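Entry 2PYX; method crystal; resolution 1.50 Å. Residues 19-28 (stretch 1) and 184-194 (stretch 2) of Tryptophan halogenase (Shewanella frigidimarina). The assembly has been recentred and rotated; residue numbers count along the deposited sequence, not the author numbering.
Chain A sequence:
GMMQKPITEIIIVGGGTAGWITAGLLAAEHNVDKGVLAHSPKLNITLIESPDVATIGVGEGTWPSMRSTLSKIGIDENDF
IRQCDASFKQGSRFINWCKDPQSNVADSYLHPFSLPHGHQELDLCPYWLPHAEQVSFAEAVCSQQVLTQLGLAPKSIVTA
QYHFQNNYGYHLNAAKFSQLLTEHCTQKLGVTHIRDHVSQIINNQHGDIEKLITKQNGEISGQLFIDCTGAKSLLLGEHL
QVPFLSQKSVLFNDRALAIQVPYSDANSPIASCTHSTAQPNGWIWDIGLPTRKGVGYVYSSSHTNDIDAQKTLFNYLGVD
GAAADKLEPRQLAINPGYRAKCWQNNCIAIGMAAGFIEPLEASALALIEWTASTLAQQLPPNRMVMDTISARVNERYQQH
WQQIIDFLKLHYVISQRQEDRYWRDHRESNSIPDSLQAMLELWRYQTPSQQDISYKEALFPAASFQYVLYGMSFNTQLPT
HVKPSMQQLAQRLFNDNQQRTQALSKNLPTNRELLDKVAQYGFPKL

Stretch 1, residues 19-28: GWITAGLLAA
Stretch 2 (184-194) HCTQKLGVTHI

Residues 19-28 lie within a longer α-helix, phi and psi near -65° and -44°, with i to i+4 bonds such as Gly 24 N to Trp 20 O at 3.0 Å. Stretch 2 begins inside another helix, passes through a turn and enters a strand at 192-194. Lys 188 N bonds to His 184 O at 2.9 Å, and Val 191 N reaches back to Cys 185 O at 3.1 Å. Gly 190 takes phi/psi 70°/18°, a positive phi that favours glycine, and Val 191 switches to an extended -76°/131°. In register, Gly 24 CA lies 5.8 Å from Cys 185 CA, and Ala 27 CA 6.1 Å from Leu 189 CA.

No hydrogen bond crosses the interface; apolar packing and one aromatic pair bury 388 Å², both sides summed. Small residues let the backbones come close. Cys 185 (chi1 m) brings SG to 3.6 Å from Gly 24 CA, where a CB on the glycine would sit a tight 3.4 Å from that sulfur. Ala 23 and Ala 27 point toward stretch 2 with single methyls: Ala 23 CB is 4.1 Å from Val 191 CG2, and Ala 27 CB is 3.9 Å from Leu 189 CB. Leu 189 (chi1 m, chi2 t) and Val 191 (t), buried like Cys 185 and likewise pointing toward stretch 1, fill the space beside these small residues; Leu 189 CD1 is 3.9 Å from Gly 24 O.

Trp 20 supplies reach. Its CA-CB bond points sideways, but chi1 -67° and chi2 106° carry the indole to stretch 2. Trp 20 CZ3 lies 3.7 Å from Cys 185 CB and 4.0 Å from Val 191 CG1; Trp 20 CH2 is 3.7 Å from Thr 186 CG2 (chi1 p). Partly exposed His 193 (chi1 t, chi2 -169°) points toward stretch 1 and offers a ring face to the indole edge, its NE2 hydrogen-bonded elsewhere in the structure. The centroids of the Trp 20 six-membered ring and the His 193 ring are 5.0 Å apart, planes at 87°, and Trp 20 CZ2 is 3.6 Å from His 193 NE2.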

ATOM      1  N   GLY A  19     -13.476  -2.632   5.667  1.00  9.79           N
ATOM      2  CA  GLY A  19     -14.436  -2.554   6.734  1.00  8.87           C
ATOM      3  C   GLY A  19     -13.914  -3.030   8.056  1.00  8.69           C
ATOM      4  O   GLY A  19     -14.104  -2.359   9.090  1.00  9.50           O
ATOM      5  N   TRP A  20     -13.213  -4.171   8.034  1.00  9.54           N
ATOM      6  CA  TRP A  20     -12.735  -4.731   9.300  1.00 11.27           C
ATOM      7  C   TRP A  20     -11.527  -4.015   9.887  1.00 10.99           C
ATOM      8  O   TRP A  20     -11.405  -3.894  11.101  1.00 12.87           O
ATOM      9  CB  TRP A  20     -12.498  -6.226   9.209  1.00 10.00           C
ATOM     10  CG  TRP A  20     -13.781  -6.965   9.024  1.00 11.27           C
ATOM     11  CD1 TRP A  20     -14.238  -7.559   7.869  1.00 13.32           C
ATOM     12  CD2 TRP A  20     -14.796  -7.138   9.994  1.00 11.30           C
ATOM     13  NE1 TRP A  20     -15.477  -8.116   8.085  1.00 12.08           N
ATOM     14  CE2 TRP A  20     -15.841  -7.870   9.379  1.00 10.98           C
ATOM     15  CE3 TRP A  20     -14.946  -6.750  11.330  1.00 11.66           C
ATOM     16  CZ2 TRP A  20     -17.010  -8.207  10.057  1.00 11.16           C
ATOM     17  CZ3 TRP A  20     -16.083  -7.115  11.996  1.00 12.67           C
ATOM     18  CH2 TRP A  20     -17.111  -7.834  11.347  1.00 13.33           C
ATOM     19  N   ILE A  21     -10.648  -3.484   9.042  1.00 10.29           N
ATOM     20  CA  ILE A  21      -9.573  -2.668   9.620  1.00 10.53           C
ATOM     21  C   ILE A  21     -10.172  -1.429  10.285  1.00  9.28           C
ATOM     22  O   ILE A  21      -9.741  -1.012  11.367  1.00 10.75           O
ATOM     23  CB  ILE A  21      -8.514  -2.294   8.574  1.00  9.33           C
ATOM     24  CG1 ILE A  21      -7.650  -3.527   8.262  1.00 10.97           C
ATOM     25  CG2 ILE A  21      -7.630  -1.117   9.050  1.00 11.32           C
ATOM     26  CD1 ILE A  21      -6.756  -3.355   7.035  1.00 13.50           C
ATOM     27  N   THR A  22     -11.168  -0.835   9.626  1.00  8.08           N
ATOM     28  CA  THR A  22     -11.833   0.331  10.197  1.00  9.43           C
ATOM     29  C   THR A  22     -12.464  -0.026  11.544  1.00  8.71           C
ATOM     30  O   THR A  22     -12.327   0.684  12.520  1.00  9.83           O
ATOM     31  CB  THR A  22     -12.885   0.921   9.229  1.00 11.77           C
ATOM     32  OG1 THR A  22     -12.236   1.276   7.994  1.00 10.15           O
ATOM     33  CG2 THR A  22     -13.556   2.143   9.824  1.00 10.74           C
ATOM     34  N   ALA A  23     -13.244  -1.104  11.574  1.00 10.64           N
ATOM     35  CA  ALA A  23     -13.906  -1.512  12.810  1.00 10.12           C
ATOM     36  C   ALA A  23     -12.907  -1.711  13.938  1.00  7.51           C
ATOM     37  O   ALA A  23     -13.099  -1.243  15.056  1.00 10.49           O
ATOM     38  CB  ALA A  23     -14.685  -2.791  12.570  1.00 11.16           C
ATOM     39  N   GLY A  24     -11.812  -2.402  13.635  1.00  9.54           N
ATOM     40  CA  GLY A  24     -10.817  -2.714  14.651  1.00  9.84           C
ATOM     41  C   GLY A  24     -10.099  -1.506  15.189  1.00 10.03           C
ATOM     42  O   GLY A  24      -9.889  -1.349  16.400  1.00  9.60           O
ATOM     43  N   LEU A  25      -9.693  -0.624  14.271  1.00  9.80           N
ATOM     44  CA  LEU A  25      -8.985   0.587  14.691  1.00  9.34           C
ATOM     45  C   LEU A  25      -9.899   1.512  15.529  1.00  8.73           C
ATOM     46  O   LEU A  25      -9.476   2.072  16.519  1.00 10.02           O
ATOM     47  CB  LEU A  25      -8.365   1.319  13.509  1.00  9.97           C
ATOM     48  CG  LEU A  25      -7.151   0.619  12.903  1.00 10.28           C
ATOM     49  CD1 LEU A  25      -6.769   1.375  11.631  1.00 13.23           C
ATOM     50  CD2 LEU A  25      -5.985   0.546  13.874  1.00 12.94           C
ATOM     51  N   LEU A  26     -11.151   1.663  15.112  1.00  9.41           N
ATOM     52  CA  LEU A  26     -12.089   2.468  15.887  1.00  9.75           C
ATOM     53  C   LEU A  26     -12.324   1.874  17.288  1.00  9.70           C
ATOM     54  O   LEU A  26     -12.262   2.595  18.272  1.00 10.41           O
ATOM     55  CB  LEU A  26     -13.450   2.573  15.179  1.00 10.15           C
ATOM     56  CG  LEU A  26     -13.457   3.503  13.968  1.00 11.49           C
ATOM     57  CD1 LEU A  26     -14.802   3.373  13.252  1.00 14.23           C
ATOM     58  CD2 LEU A  26     -13.200   4.947  14.337  1.00 13.38           C
ATOM     59  N   ALA A  27     -12.615   0.569  17.347  1.00 10.60           N
ATOM     60  CA  ALA A  27     -12.926  -0.068  18.626  1.00 11.91           C
ATOM     61  C   ALA A  27     -11.717  -0.025  19.539  1.00 11.60           C
ATOM     62  O   ALA A  27     -11.833   0.271  20.725  1.00 12.20           O
ATOM     63  CB  ALA A  27     -13.371  -1.519  18.405  1.00 12.19           C
ATOM     64  N   ALA A  28     -10.541  -0.323  18.998  1.00 10.88           N
ATOM     65  CA  ALA A  28      -9.346  -0.361  19.830  1.00 12.30           C
ATOM     66  C   ALA A  28      -9.034   1.031  20.403  1.00 11.78           C
ATOM     67  O   ALA A  28      -8.629   1.180  21.578  1.00 13.45           O
ATOM     68  CB  ALA A  28      -8.158  -0.915  19.056  1.00 13.17           C
ATOM     69  N   HIS A 184     -11.639 -11.499  15.330  1.00 12.86           N
ATOM     70  CA  HIS A 184     -11.120 -10.677  16.393  1.00 13.64           C
ATOM     71  C   HIS A 184     -12.071  -9.549  16.763  1.00 11.31           C
ATOM     72  O   HIS A 184     -12.336  -9.291  17.939  1.00 12.38           O
ATOM     73  CB  HIS A 184      -9.793 -10.126  15.968  1.00 12.59           C
ATOM     74  CG  HIS A 184      -9.139  -9.279  17.000  1.00 15.11           C
ATOM     75  ND1 HIS A 184      -8.388  -9.809  18.033  1.00 18.38           N
ATOM     76  CD2 HIS A 184      -9.116  -7.936  17.160  1.00 14.02           C
ATOM     77  CE1 HIS A 184      -7.927  -8.818  18.779  1.00 15.59           C
ATOM     78  NE2 HIS A 184      -8.359  -7.672  18.275  1.00 16.08           N
ATOM     79  N   CYS A 185     -12.593  -8.850  15.765  1.00 11.79           N
ATOM     80  CA  CYS A 185     -13.400  -7.672  16.062  1.00 11.37           C
ATOM     81  C   CYS A 185     -14.726  -7.985  16.731  1.00 10.63           C
ATOM     82  O   CYS A 185     -15.198  -7.254  17.587  1.00 12.08           O
ATOM     83  CB  CYS A 185     -13.701  -6.873  14.807  1.00 12.37           C
ATOM     84  SG  CYS A 185     -12.219  -6.015  14.150  1.00 14.77           S
ATOM     85  N   THR A 186     -15.348  -9.093  16.309  1.00 12.43           N
ATOM     86  CA  THR A 186     -16.641  -9.474  16.860  1.00 11.81           C
ATOM     87  C   THR A 186     -16.512 -10.168  18.211  1.00 13.20           C
ATOM     88  O   THR A 186     -17.335  -9.938  19.116  1.00 16.47           O
ATOM     89  CB  THR A 186     -17.459 -10.350  15.887  1.00 14.24           C
ATOM     90  OG1 THR A 186     -16.769 -11.560  15.628  1.00 14.08           O
ATOM     91  CG2 THR A 186     -17.702  -9.622  14.577  1.00 14.96           C
ATOM     92  N   GLN A 187     -15.465 -10.981  18.367  1.00 13.16           N
ATOM     93  CA  GLN A 187     -15.328 -11.796  19.600  1.00 14.05           C
ATOM     94  C   GLN A 187     -14.527 -11.134  20.713  1.00 14.24           C
ATOM     95  O   GLN A 187     -14.725 -11.435  21.885  1.00 17.62           O
ATOM     96  CB  GLN A 187     -14.749 -13.174  19.282  1.00 15.38           C
ATOM     97  CG  GLN A 187     -15.554 -13.948  18.187  1.00 16.15           C
ATOM     98  CD  GLN A 187     -17.073 -14.012  18.466  1.00 16.46           C
ATOM     99  OE1 GLN A 187     -17.503 -14.650  19.439  1.00 19.75           O
ATOM    100  NE2 GLN A 187     -17.884 -13.329  17.634  1.00 15.18           N
ATOM    101  N   LYS A 188     -13.662 -10.189  20.353  1.00 14.07           N
ATOM    102  CA  LYS A 188     -12.844  -9.522  21.330  1.00 14.49           C
ATOM    103  C   LYS A 188     -13.076  -8.012  21.416  1.00 14.13           C
ATOM    104  O   LYS A 188     -12.900  -7.434  22.498  1.00 16.08           O
ATOM    105  CB  LYS A 188     -11.391  -9.818  21.046  1.00 15.04           C
ATOM    106  CG  LYS A 188     -11.019 -11.324  21.139  1.00 19.15           C
ATOM    107  CD  LYS A 188      -9.546 -11.492  20.827  1.00 26.69           C
ATOM    108  CE  LYS A 188      -8.994 -12.895  21.077  1.00 33.07           C
ATOM    109  NZ  LYS A 188      -7.475 -12.935  20.862  1.00 32.23           N
ATOM    110  N   LEU A 189     -13.500  -7.373  20.319  1.00 12.11           N
ATOM    111  CA  LEU A 189     -13.657  -5.910  20.309  1.00 12.06           C
ATOM    112  C   LEU A 189     -15.096  -5.427  20.274  1.00 12.76           C
ATOM    113  O   LEU A 189     -15.334  -4.241  20.163  1.00 12.55           O
ATOM    114  CB  LEU A 189     -12.868  -5.288  19.144  1.00 11.47           C
ATOM    115  CG  LEU A 189     -11.370  -5.564  19.087  1.00 11.83           C
ATOM    116  CD1 LEU A 189     -10.777  -4.809  17.921  1.00 14.23           C
ATOM    117  CD2 LEU A 189     -10.691  -5.182  20.367  1.00 16.85           C
ATOM    118  N   GLY A 190     -16.078  -6.316  20.434  1.00 12.52           N
ATOM    119  CA  GLY A 190     -17.468  -5.895  20.596  1.00 13.34           C
ATOM    120  C   GLY A 190     -18.199  -5.306  19.395  1.00 12.15           C
ATOM    121  O   GLY A 190     -19.250  -4.654  19.560  1.00 14.03           O
ATOM    122  N   VAL A 191     -17.660  -5.542  18.200  1.00 11.39           N
ATOM    123  CA  VAL A 191     -18.292  -5.084  16.971  1.00 11.96           C
ATOM    124  C   VAL A 191     -19.493  -5.986  16.635  1.00 12.90           C
ATOM    125  O   VAL A 191     -19.395  -7.226  16.683  1.00 12.83           O
ATOM    126  CB  VAL A 191     -17.270  -5.029  15.830  1.00 10.84           C
ATOM    127  CG1 VAL A 191     -17.926  -4.622  14.517  1.00 14.88           C
ATOM    128  CG2 VAL A 191     -16.182  -4.019  16.221  1.00 13.23           C
ATOM    129  N   THR A 192     -20.622  -5.355  16.340  1.00 13.88           N
ATOM    130  CA  THR A 192     -21.827  -6.072  15.900  1.00 13.17           C
ATOM    131  C   THR A 192     -21.753  -6.320  14.408  1.00 15.38           C
ATOM    132  O   THR A 192     -21.481  -5.401  13.633  1.00 14.86           O
ATOM    133  CB  THR A 192     -23.066  -5.293  16.244  1.00 14.04           C
ATOM    134  OG1 THR A 192     -23.138  -5.119  17.674  1.00 14.98           O
ATOM    135  CG2 THR A 192     -24.325  -6.025  15.738  1.00 16.52           C
ATOM    136  N   HIS A 193     -21.985  -7.572  14.002  1.00 13.12           N
ATOM    137  CA  HIS A 193     -21.864  -7.997  12.615  1.00 14.03           C
ATOM    138  C   HIS A 193     -23.263  -8.351  12.100  1.00 15.97           C
ATOM    139  O   HIS A 193     -23.964  -9.178  12.702  1.00 15.94           O
ATOM    140  CB  HIS A 193     -20.946  -9.210  12.576  1.00 13.90           C
ATOM    141  CG  HIS A 193     -20.537  -9.657  11.212  1.00 16.16           C
ATOM    142  ND1 HIS A 193     -19.904 -10.861  10.982  1.00 15.85           N
ATOM    143  CD2 HIS A 193     -20.617  -9.038  10.010  1.00 15.45           C
ATOM    144  CE1 HIS A 193     -19.617 -10.963   9.699  1.00 14.50           C
ATOM    145  NE2 HIS A 193     -20.061  -9.879   9.079  1.00 14.66           N
ATOM    146  N   ILE A 194     -23.662  -7.739  10.999  1.00 13.20           N
ATOM    147  CA  ILE A 194     -24.946  -8.073  10.342  1.00 13.52           C
ATOM    148  C   ILE A 194     -24.608  -8.515   8.946  1.00 16.10           C
ATOM    149  O   ILE A 194     -23.895  -7.809   8.228  1.00 15.73           O
ATOM    150  CB  ILE A 194     -25.908  -6.884  10.273  1.00 13.74           C
ATOM    151  CG1 ILE A 194     -26.288  -6.422  11.667  1.00 14.71           C
ATOM    152  CG2 ILE A 194     -27.160  -7.258   9.453  1.00 18.22           C
ATOM    153  CD1 ILE A 194     -27.078  -5.131  11.670  1.00 23.29           C
TER